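Local coordinates for protein complement factor H (PDB 2YBY) that regulates complement activation in innate immunity, here as a fragment of two consecutive sushi domains, at residues Cys5-Phe10 against Ser20-Phe25; Lys68-Tyr73 against Tyr81-Tyr86; Tyr100-Gly105 against Trp116-Lys121. The protein carries 1 engineered substitution. All coordinates share one frame; numbering follows the deposited sequence.

Overall arrangement
The fragment is two sushi domains in a row. Interaction 1 lies in the first domain; interactions 2 and 3 share the second. The centres of interactions 1 and 2 are about 33 Å apart, and their nearest atoms about 13 Å. Interaction 3 is farther off, its centre about 42 Å from that of interaction 1. Interactions 2 and 3 have centres about 16 Å apart and touch mainly through Trp116, and also where Tyr73 O meets Pro120. Trp116 NE1 lies 2.8 Å from Val70 O, a probable hydrogen bond, and its ring packs on Cys69 and Tyr86. A bound 1,2-ethanediol, probably from the crystallisation liquor, lies about 4 Å from the Phe71 side chain.

Interaction 1: Cys5-Phe10 against Ser20-Phe25; sequences CEFPQF and SLRPNF
Phe7 packs against Arg22 and Phe25, which are presented by a short 3-10 turn where Asn24 N donates to Leu21 O at 2.8 Å. The same turn is closed by Phe25 N bonding to Arg22 O. The contact itself rests on CH-pi and van der Waals touches. Arg22 leaves its backbone with CG anti to N (chi1 -176°) and runs on extended to NE, crossing the Phe7 ring at about a right angle. Its CG sits over the ring centre, 3.7 Å from the centroid, in a CH-pi contact. Further along, the guanidinium reaches the rim, with Arg22 NH1 3.3 Å from Phe7 CE2. The two planes are 35° apart, so the guanidinium does not lie flat on the ring. The Gln9 amide crosses beyond it, its plane steeply turned. Gln9 NE2 is 3.9 Å from Arg22 NH2, a touch and not a hydrogen bond. Phe25 meets the edge of the Phe7 ring, its CD2 3.7 Å from Phe7 CD1, and the two planes stand obliquely at 58°. One face of Phe25 takes Pro8 CD, 4.0 Å from the centroid, in a second CH-pi contact. Cys5 O lies at the edge of the Phe25 ring. Pro8 also touches Leu15, Leu52 and Trp59. The contact thus joins the chain just after the first cysteine, bonded to Cys54, to Arg22 and Phe25 at the end of a short helical stretch in a sushi (SCR) domain.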
loop_
_atom_site.group_PDB
_atom_site.type_symbol
_atom_site.label_atom_id
_atom_site.label_comp_id
_atom_site.label_asym_id
_atom_site.label_seq_id
_atom_site.Cartn_x
_atom_site.Cartn_y
_atom_site.Cartn_z
ATOM N N CYS A 5 13.015 5.942 19.383
ATOM C CA CYS A 5 12.813 5.249 18.108
ATOM C C CYS A 5 14.107 4.772 17.523
ATOM O O CYS A 5 14.909 5.594 17.072
ATOM C CB CYS A 5 12.066 6.138 17.127
ATOM S SG CYS A 5 10.357 6.446 17.600
ATOM N N GLU A 6 14.299 3.460 17.495
ATOM C CA GLU A 6 15.511 2.883 16.938
ATOM C C GLU A 6 15.446 2.851 15.400
ATOM O O GLU A 6 14.390 3.114 14.808
ATOM C CB GLU A 6 15.770 1.468 17.521
ATOM C CG GLU A 6 16.042 1.449 19.026
ATOM C CD GLU A 6 17.379 1.987 19.496
ATOM O OE1 GLU A 6 18.411 1.708 18.845
ATOM O OE2 GLU A 6 17.406 2.621 20.573
ATOM N N PHE A 7 16.569 2.482 14.754
ATOM C CA PHE A 7 16.656 2.404 13.295
ATOM C C PHE A 7 15.510 1.512 12.776
ATOM O O PHE A 7 15.392 0.363 13.239
ATOM C CB PHE A 7 18.040 1.865 12.863
ATOM C CG PHE A 7 18.176 1.682 11.368
ATOM C CD1 PHE A 7 17.940 2.737 10.497
ATOM C CD2 PHE A 7 18.482 0.436 10.831
ATOM C CE1 PHE A 7 17.997 2.544 9.118
ATOM C CE2 PHE A 7 18.536 0.253 9.459
ATOM C CZ PHE A 7 18.298 1.303 8.623
ATOM N N PRO A 8 14.590 2.045 11.940
ATOM C CA PRO A 8 13.438 1.242 11.514
ATOM C C PRO A 8 13.740 0.279 10.389
ATOM O O PRO A 8 14.176 0.703 9.303
ATOM C CB PRO A 8 12.424 2.299 11.079
ATOM C CG PRO A 8 13.217 3.417 10.599
ATOM C CD PRO A 8 14.521 3.408 11.375
ATOM N N GLN A 9 13.511 -1.023 10.644
ATOM C CA GLN A 9 13.682 -2.076 9.629
ATOM C C GLN A 9 12.376 -2.847 9.513
ATOM O O GLN A 9 11.879 -3.328 10.515
ATOM C CB GLN A 9 14.813 -2.995 9.993
ATOM C CG GLN A 9 16.100 -2.212 10.144
ATOM C CD GLN A 9 17.299 -3.100 10.297
ATOM O OE1 GLN A 9 17.858 -3.579 9.316
ATOM N NE2 GLN A 9 17.703 -3.337 11.531
ATOM N N PHE A 10 11.776 -2.896 8.308
ATOM C CA PHE A 10 10.452 -3.491 8.119
ATOM C C PHE A 10 10.390 -4.229 6.783
ATOM O O PHE A 10 11.314 -4.081 5.994
ATOM C CB PHE A 10 9.379 -2.389 8.172
ATOM C CG PHE A 10 9.661 -1.149 7.351
ATOM C CD1 PHE A 10 10.430 -0.105 7.869
ATOM C CD2 PHE A 10 9.243 -1.059 6.039
ATOM C CE1 PHE A 10 10.669 1.045 7.114
ATOM C CE2 PHE A 10 9.532 0.067 5.268
ATOM C CZ PHE A 10 10.252 1.109 5.808
ATOM N N SER A 20 23.272 7.227 5.023
ATOM C CA SER A 20 23.549 8.525 5.650
ATOM C C SER A 20 22.798 8.612 7.022
ATOM O O SER A 20 23.276 9.275 7.958
ATOM C CB SER A 20 23.096 9.660 4.733
ATOM O OG SER A 20 22.777 10.841 5.448
ATOM N N LEU A 21 21.641 7.885 7.151
ATOM C CA LEU A 21 20.793 7.945 8.344
ATOM C C LEU A 21 20.947 6.901 9.455
ATOM O O LEU A 21 20.767 7.283 10.609
ATOM C CB LEU A 21 19.326 7.963 7.900
ATOM C CG LEU A 21 18.866 9.214 7.193
ATOM C CD1 LEU A 21 17.455 9.008 6.640
ATOM C CD2 LEU A 21 18.904 10.446 8.133
ATOM N N ARG A 22 21.214 5.637 9.151
ATOM C CA ARG A 22 21.295 4.538 10.143
ATOM C C ARG A 22 22.044 4.927 11.431
ATOM O O ARG A 22 21.489 4.812 12.524
ATOM C CB ARG A 22 21.863 3.278 9.507
ATOM C CG ARG A 22 21.910 2.074 10.406
ATOM C CD ARG A 22 22.291 0.887 9.572
ATOM N NE ARG A 22 22.086 -0.358 10.304
ATOM C CZ ARG A 22 21.573 -1.485 9.807
ATOM N NH1 ARG A 22 21.191 -1.555 8.534
ATOM N NH2 ARG A 22 21.435 -2.553 10.582
ATOM N N PRO A 23 23.239 5.537 11.312
ATOM C CA PRO A 23 23.966 5.970 12.529
ATOM C C PRO A 23 23.317 7.077 13.376
ATOM O O PRO A 23 23.754 7.312 14.515
ATOM C CB PRO A 23 25.289 6.468 11.955
ATOM C CG PRO A 23 25.443 5.710 10.662
ATOM C CD PRO A 23 24.071 5.706 10.104
ATOM N N ASN A 24 22.354 7.816 12.812
ATOM C CA ASN A 24 21.647 8.913 13.491
ATOM C C ASN A 24 20.701 8.382 14.584
ATOM O O ASN A 24 20.328 9.124 15.489
ATOM C CB ASN A 24 20.822 9.701 12.455
ATOM C CG ASN A 24 20.617 11.156 12.772
ATOM O OD1 ASN A 24 20.006 11.517 13.785
ATOM N ND2 ASN A 24 21.087 12.027 11.884
ATOM N N PHE A 25 20.318 7.104 14.487
ATOM C CA PHE A 25 19.356 6.453 15.370
ATOM C C PHE A 25 19.994 6.014 16.689
ATOM O O PHE A 25 21.176 5.674 16.708
ATOM C CB PHE A 25 18.680 5.271 14.633
ATOM C CG PHE A 25 17.786 5.780 13.528
ATOM C CD1 PHE A 25 16.493 6.177 13.797
ATOM C CD2 PHE A 25 18.279 5.991 12.255
ATOM C CE1 PHE A 25 15.690 6.712 12.796
ATOM C CE2 PHE A 25 17.470 6.538 11.259
ATOM C CZ PHE A 25 16.200 6.959 11.559
#

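Interaction 2: Lys68-Tyr73 against Tyr81-Tyr86; sequences KCVFHY and YWEKVY
Phe71 and Tyr86 lie on one side of a two-strand antiparallel ladder, with Val70 and Val85 on the other. Phe71 CG is anti to the backbone N (chi1 180°), and the ring leads away from the neighbouring strand. Phe71 CB is what meets Tyr86, 3.7 Å from Tyr86 CE1. The Tyr86 ring has Cys69 O near its plane at the edge. On the other side, Val70 CG1 lies 3.7 Å from Glu83 CB. Lys68 CG reaches Val85 CG1 at 3.9 Å, the two side chains passing at a slant. Beyond the strand end His72 turns its ring against the other segment. Backbone atoms of Trp82 and Glu83 cover one face, the Trp82 carbonyl carbon over the ring centre. Glu83 CG comes within 3.5 Å of His72 ND1, with the carboxylate plane 55° from the ring. Two pairs of backbone bonds hold the strands: Cys69 with Tyr86, and Phe71 with Lys84. Phe71 N to Lys84 O is nearly straight at 2.8 Å. A water donates to Glu83 OE2 at 2.9 Å. The same water lies doubtfully close to His72 ND1. On the Phe71 side Cys69 is bonded to Cys111, and Phe71 and Tyr86 pack on Leu92. Four main-chain bonds thus set the register, and the side chains add apolar touches. The nearby Glu83 carboxylate, not in contact with ND1, might favour a protonated His72.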
loop_
_atom_site.group_PDB
_atom_site.type_symbol
_atom_site.label_atom_id
_atom_site.label_comp_id
_atom_site.label_asym_id
_atom_site.label_seq_id
_atom_site.Cartn_x
_atom_site.Cartn_y
_atom_site.Cartn_z
ATOM N N LYS A 68 -0.047 -3.598 -2.903
ATOM C CA LYS A 68 -0.577 -2.607 -3.814
ATOM C C LYS A 68 -1.330 -3.353 -4.910
ATOM O O LYS A 68 -0.817 -4.337 -5.460
ATOM C CB LYS A 68 0.571 -1.816 -4.452
ATOM C CG LYS A 68 0.170 -0.751 -5.419
ATOM C CD LYS A 68 1.368 0.028 -5.968
ATOM C CE LYS A 68 2.057 -0.717 -7.072
ATOM N NZ LYS A 68 3.141 0.091 -7.691
ATOM N N CYS A 69 -2.558 -2.900 -5.204
ATOM C CA CYS A 69 -3.356 -3.430 -6.296
ATOM C C CYS A 69 -3.726 -2.267 -7.180
ATOM O O CYS A 69 -4.386 -1.339 -6.717
ATOM C CB CYS A 69 -4.613 -4.118 -5.788
ATOM S SG CYS A 69 -4.328 -5.405 -4.565
ATOM N N VAL A 70 -3.403 -2.348 -8.451
ATOM C CA VAL A 70 -3.667 -1.288 -9.408
ATOM C C VAL A 70 -4.948 -1.612 -10.147
ATOM O O VAL A 70 -5.117 -2.741 -10.652
ATOM C CB VAL A 70 -2.477 -1.114 -10.383
ATOM C CG1 VAL A 70 -2.810 -0.105 -11.485
ATOM C CG2 VAL A 70 -1.208 -0.705 -9.613
ATOM N N PHE A 71 -5.860 -0.632 -10.221
ATOM C CA PHE A 71 -7.092 -0.781 -10.972
ATOM C C PHE A 71 -6.922 -0.068 -12.304
ATOM O O PHE A 71 -6.532 1.094 -12.305
ATOM C CB PHE A 71 -8.283 -0.163 -10.232
ATOM C CG PHE A 71 -9.559 -0.317 -11.014
ATOM C CD1 PHE A 71 -10.124 -1.567 -11.201
ATOM C CD2 PHE A 71 -10.135 0.765 -11.654
ATOM C CE1 PHE A 71 -11.281 -1.723 -11.947
ATOM C CE2 PHE A 71 -11.306 0.614 -12.395
ATOM C CZ PHE A 71 -11.877 -0.627 -12.524
ATOM N N HIS A 72 -7.203 -0.736 -13.421
ATOM C CA HIS A 72 -7.116 -0.090 -14.742
ATOM C C HIS A 72 -7.989 -0.833 -15.731
ATOM O O HIS A 72 -9.049 -0.333 -16.075
ATOM C CB HIS A 72 -5.654 0.040 -15.240
ATOM C CG HIS A 72 -5.487 0.942 -16.430
ATOM N ND1 HIS A 72 -4.235 1.298 -16.889
ATOM C CD2 HIS A 72 -6.414 1.498 -17.242
ATOM C CE1 HIS A 72 -4.434 2.094 -17.927
ATOM N NE2 HIS A 72 -5.722 2.222 -18.197
ATOM N N TYR A 73 -7.573 -2.044 -16.170
ATOM C CA TYR A 73 -8.266 -2.840 -17.173
ATOM C C TYR A 73 -9.228 -3.856 -16.556
ATOM O O TYR A 73 -8.846 -4.544 -15.597
ATOM C CB TYR A 73 -7.221 -3.573 -18.046
ATOM C CG TYR A 73 -6.100 -2.668 -18.516
ATOM C CD1 TYR A 73 -6.292 -1.772 -19.559
ATOM C CD2 TYR A 73 -4.855 -2.689 -17.900
ATOM C CE1 TYR A 73 -5.265 -0.932 -19.992
ATOM C CE2 TYR A 73 -3.828 -1.848 -18.311
ATOM C CZ TYR A 73 -4.030 -0.974 -19.364
ATOM O OH TYR A 73 -3.018 -0.138 -19.778
ATOM N N TYR A 81 -9.263 5.228 -17.286
ATOM C CA TYR A 81 -8.341 5.864 -18.269
ATOM C C TYR A 81 -6.907 5.954 -17.810
ATOM O O TYR A 81 -6.004 6.181 -18.631
ATOM C CB TYR A 81 -8.825 7.255 -18.682
ATOM C CG TYR A 81 -10.170 7.226 -19.372
ATOM C CD1 TYR A 81 -10.356 6.511 -20.549
ATOM C CD2 TYR A 81 -11.242 7.953 -18.880
ATOM C CE1 TYR A 81 -11.603 6.453 -21.172
ATOM C CE2 TYR A 81 -12.493 7.906 -19.493
ATOM C CZ TYR A 81 -12.663 7.172 -20.655
ATOM O OH TYR A 81 -13.885 7.106 -21.289
ATOM N N TRP A 82 -6.682 5.837 -16.507
ATOM C CA TRP A 82 -5.338 5.831 -15.960
ATOM C C TRP A 82 -5.349 4.906 -14.778
ATOM O O TRP A 82 -6.403 4.689 -14.187
ATOM C CB TRP A 82 -4.856 7.231 -15.553
ATOM C CG TRP A 82 -5.626 7.827 -14.412
ATOM C CD1 TRP A 82 -5.468 7.558 -13.079
ATOM C CD2 TRP A 82 -6.605 8.857 -14.498
ATOM N NE1 TRP A 82 -6.323 8.327 -12.337
ATOM C CE2 TRP A 82 -6.991 9.181 -13.179
ATOM C CE3 TRP A 82 -7.098 9.637 -15.553
ATOM C CZ2 TRP A 82 -7.948 10.155 -12.901
ATOM C CZ3 TRP A 82 -8.062 10.581 -15.282
ATOM C CH2 TRP A 82 -8.493 10.824 -13.973
ATOM N N GLU A 83 -4.169 4.477 -14.382
ATOM C CA GLU A 83 -3.958 3.551 -13.273
ATOM C C GLU A 83 -4.342 4.170 -11.933
ATOM O O GLU A 83 -3.797 5.210 -11.570
ATOM C CB GLU A 83 -2.484 3.148 -13.204
ATOM C CG GLU A 83 -2.029 2.291 -14.365
ATOM C CD GLU A 83 -0.573 1.882 -14.292
ATOM O OE1 GLU A 83 0.037 2.035 -13.208
ATOM O OE2 GLU A 83 -0.032 1.436 -15.330
ATOM N N LYS A 84 -5.264 3.535 -11.194
ATOM C CA LYS A 84 -5.631 4.014 -9.871
ATOM C C LYS A 84 -5.080 3.019 -8.848
ATOM O O LYS A 84 -5.359 1.817 -8.936
ATOM C CB LYS A 84 -7.143 4.178 -9.728
ATOM C CG LYS A 84 -7.499 4.870 -8.427
ATOM C CD LYS A 84 -8.952 5.319 -8.364
ATOM C CE LYS A 84 -9.407 5.583 -6.936
ATOM N NZ LYS A 84 -8.665 6.700 -6.292
ATOM N N VAL A 85 -4.297 3.514 -7.891
ATOM C CA VAL A 85 -3.713 2.680 -6.878
ATOM C C VAL A 85 -4.682 2.383 -5.743
ATOM O O VAL A 85 -5.251 3.302 -5.133
ATOM C CB VAL A 85 -2.413 3.303 -6.311
ATOM C CG1 VAL A 85 -1.933 2.557 -5.079
ATOM C CG2 VAL A 85 -1.321 3.320 -7.381
ATOM N N TYR A 86 -4.792 1.097 -5.399
ATOM C CA TYR A 86 -5.460 0.652 -4.198
ATOM C C TYR A 86 -4.468 -0.093 -3.346
ATOM O O TYR A 86 -3.457 -0.582 -3.871
ATOM C CB TYR A 86 -6.677 -0.203 -4.503
ATOM C CG TYR A 86 -7.783 0.610 -5.114
ATOM C CD1 TYR A 86 -7.791 0.896 -6.472
ATOM C CD2 TYR A 86 -8.864 1.030 -4.353
ATOM C CE1 TYR A 86 -8.819 1.639 -7.048
ATOM C CE2 TYR A 86 -9.899 1.764 -4.916
ATOM C CZ TYR A 86 -9.886 2.050 -6.271
ATOM O OH TYR A 86 -10.924 2.765 -6.847
HETATM O O HOH W 1 -2.280 -0.134 -16.231
#

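Interaction 3: Tyr100-Gly105 against Trp116-Lys121; sequences YSLQNG and WSPPPK
Asn104 brings the flat group of this contact, its carboxamide, to the ring of Pro118. The proline lies to one side of the amide plane, beyond the ND2 end, with Pro118 CD 3.4 Å and Pro118 CG 3.8 Å from Asn104 ND2. The two side chains cross at about a right angle. The amide is held from elsewhere: ND2 bonds to Thr108 O, and OD1 takes a weak bond from Asp107 N. Leu102 is the buried partner. Its CB is 3.9 Å from Pro118 CG, and Pro118 CG also touches Leu102 O. One branch, Leu102 CD2, points at two backbone carbonyls, 3.4 Å from Lys121 O and 3.6 Å from Pro119 O. Between the segments the contact is therefore van der Waals in kind. Each segment is bent by its own turn. Ser101 OG accepts from Gln103 N at 3.0 Å, forming an ST turn. Pro120 centres an inverse gamma turn, closed by Lys121 N to Pro119 O at 2.7 Å. A cis peptide before Pro118 turns the chain as strand 115-117 ends, and brings Pro118 against Leu102 and Asn104. The two touching parts run in nearly opposite directions. Lys121 directly precedes Cys122, which is bonded to Cys96. The contact thus packs a loop against the proline-rich run that leads from Trp116, the tryptophan characteristic of sushi domains, to the last cysteine of the domain.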
loop_
_atom_site.group_PDB
_atom_site.type_symbol
_atom_site.label_atom_id
_atom_site.label_comp_id
_atom_site.label_asym_id
_atom_site.label_seq_id
_atom_site.Cartn_x
_atom_site.Cartn_y
_atom_site.Cartn_z
ATOM N N TYR A 100 -22.149 -10.908 -17.913
ATOM C CA TYR A 100 -20.922 -11.401 -17.298
ATOM C C TYR A 100 -20.865 -10.823 -15.882
ATOM O O TYR A 100 -21.506 -9.810 -15.590
ATOM C CB TYR A 100 -19.672 -10.961 -18.058
ATOM C CG TYR A 100 -19.531 -11.569 -19.439
ATOM C CD1 TYR A 100 -19.237 -12.915 -19.601
ATOM C CD2 TYR A 100 -19.597 -10.779 -20.576
ATOM C CE1 TYR A 100 -19.083 -13.478 -20.865
ATOM C CE2 TYR A 100 -19.434 -11.328 -21.849
ATOM C CZ TYR A 100 -19.185 -12.681 -21.987
ATOM O OH TYR A 100 -19.050 -13.255 -23.228
ATOM N N SER A 101 -20.116 -11.467 -15.020
ATOM C CA SER A 101 -19.961 -10.999 -13.639
ATOM C C SER A 101 -18.654 -11.477 -13.052
ATOM O O SER A 101 -17.956 -12.307 -13.651
ATOM C CB SER A 101 -21.106 -11.511 -12.773
ATOM O OG SER A 101 -20.904 -12.864 -12.386
ATOM N N LEU A 102 -18.365 -11.021 -11.825
ATOM C CA LEU A 102 -17.205 -11.487 -11.075
ATOM C C LEU A 102 -17.557 -12.709 -10.203
ATOM O O LEU A 102 -16.684 -13.207 -9.484
ATOM C CB LEU A 102 -16.660 -10.372 -10.169
ATOM C CG LEU A 102 -16.112 -9.124 -10.829
ATOM C CD1 LEU A 102 -15.434 -8.235 -9.780
ATOM C CD2 LEU A 102 -15.049 -9.426 -11.894
ATOM N N GLN A 103 -18.837 -13.181 -10.231
ATOM C CA GLN A 103 -19.310 -14.361 -9.503
ATOM C C GLN A 103 -19.226 -14.244 -7.982
ATOM O O GLN A 103 -18.888 -15.219 -7.301
ATOM C CB GLN A 103 -18.545 -15.620 -9.949
ATOM C CG GLN A 103 -18.471 -15.816 -11.451
ATOM C CD GLN A 103 -19.757 -16.351 -12.037
ATOM O OE1 GLN A 103 -20.501 -17.125 -11.399
ATOM N NE2 GLN A 103 -20.026 -15.995 -13.275
ATOM N N ASN A 104 -19.531 -13.073 -7.439
ATOM C CA ASN A 104 -19.514 -12.904 -5.991
ATOM C C ASN A 104 -20.658 -12.026 -5.496
ATOM O O ASN A 104 -20.549 -11.406 -4.431
ATOM C CB ASN A 104 -18.146 -12.405 -5.528
ATOM C CG ASN A 104 -17.778 -11.064 -6.125
ATOM O OD1 ASN A 104 -18.515 -10.491 -6.933
ATOM N ND2 ASN A 104 -16.642 -10.537 -5.725
ATOM N N GLY A 105 -21.737 -11.984 -6.283
ATOM C CA GLY A 105 -22.965 -11.259 -5.988
ATOM C C GLY A 105 -22.924 -9.790 -6.328
ATOM O O GLY A 105 -23.706 -9.313 -7.157
ATOM N N TRP A 116 -5.667 -8.640 -6.303
ATOM C CA TRP A 116 -7.120 -8.495 -6.411
ATOM C C TRP A 116 -7.827 -9.832 -6.255
ATOM O O TRP A 116 -7.401 -10.833 -6.830
ATOM C CB TRP A 116 -7.524 -7.923 -7.786
ATOM C CG TRP A 116 -7.199 -6.468 -8.006
ATOM C CD1 TRP A 116 -6.463 -5.952 -9.027
ATOM C CD2 TRP A 116 -7.756 -5.344 -7.307
ATOM N NE1 TRP A 116 -6.513 -4.571 -9.004
ATOM C CE2 TRP A 116 -7.269 -4.174 -7.938
ATOM C CE3 TRP A 116 -8.469 -5.203 -6.117
ATOM C CZ2 TRP A 116 -7.572 -2.889 -7.461
ATOM C CZ3 TRP A 116 -8.837 -3.938 -5.697
ATOM C CH2 TRP A 116 -8.367 -2.797 -6.356
ATOM N N SER A 117 -8.904 -9.824 -5.497
ATOM C CA SER A 117 -9.770 -11.012 -5.395
ATOM C C SER A 117 -11.221 -10.614 -5.455
ATOM O O SER A 117 -11.695 -9.841 -4.625
ATOM C CB SER A 117 -9.528 -11.835 -4.149
ATOM O OG SER A 117 -10.092 -13.126 -4.341
ATOM N N PRO A 118 -11.932 -11.176 -6.435
ATOM C CA PRO A 118 -11.416 -11.998 -7.537
ATOM C C PRO A 118 -10.671 -11.081 -8.517
ATOM O O PRO A 118 -10.693 -9.858 -8.313
ATOM C CB PRO A 118 -12.688 -12.568 -8.153
ATOM C CG PRO A 118 -13.690 -11.527 -7.942
ATOM C CD PRO A 118 -13.351 -10.850 -6.634
ATOM N N PRO A 119 -10.017 -11.605 -9.559
ATOM C CA PRO A 119 -9.367 -10.733 -10.538
ATOM C C PRO A 119 -10.365 -9.911 -11.359
ATOM O O PRO A 119 -11.545 -10.290 -11.481
ATOM C CB PRO A 119 -8.639 -11.721 -11.462
ATOM C CG PRO A 119 -8.563 -12.986 -10.717
ATOM C CD PRO A 119 -9.850 -13.016 -9.949
ATOM N N PRO A 120 -9.880 -8.827 -11.987
ATOM C CA PRO A 120 -10.745 -7.965 -12.801
ATOM C C PRO A 120 -11.066 -8.566 -14.163
ATOM O O PRO A 120 -10.671 -8.057 -15.220
ATOM C CB PRO A 120 -9.923 -6.679 -12.935
ATOM C CG PRO A 120 -8.534 -7.106 -12.824
ATOM C CD PRO A 120 -8.511 -8.273 -11.892
ATOM N N LYS A 121 -11.747 -9.686 -14.122
ATOM C CA LYS A 121 -12.170 -10.439 -15.288
ATOM C C LYS A 121 -13.639 -10.825 -15.090
ATOM O O LYS A 121 -13.958 -11.631 -14.214
ATOM C CB LYS A 121 -11.284 -11.693 -15.431
ATOM C CG LYS A 121 -11.521 -12.511 -16.688
ATOM C CD LYS A 121 -10.428 -13.578 -16.840
ATOM C CE LYS A 121 -10.642 -14.513 -18.004
ATOM N NZ LYS A 121 -9.514 -15.473 -18.142
#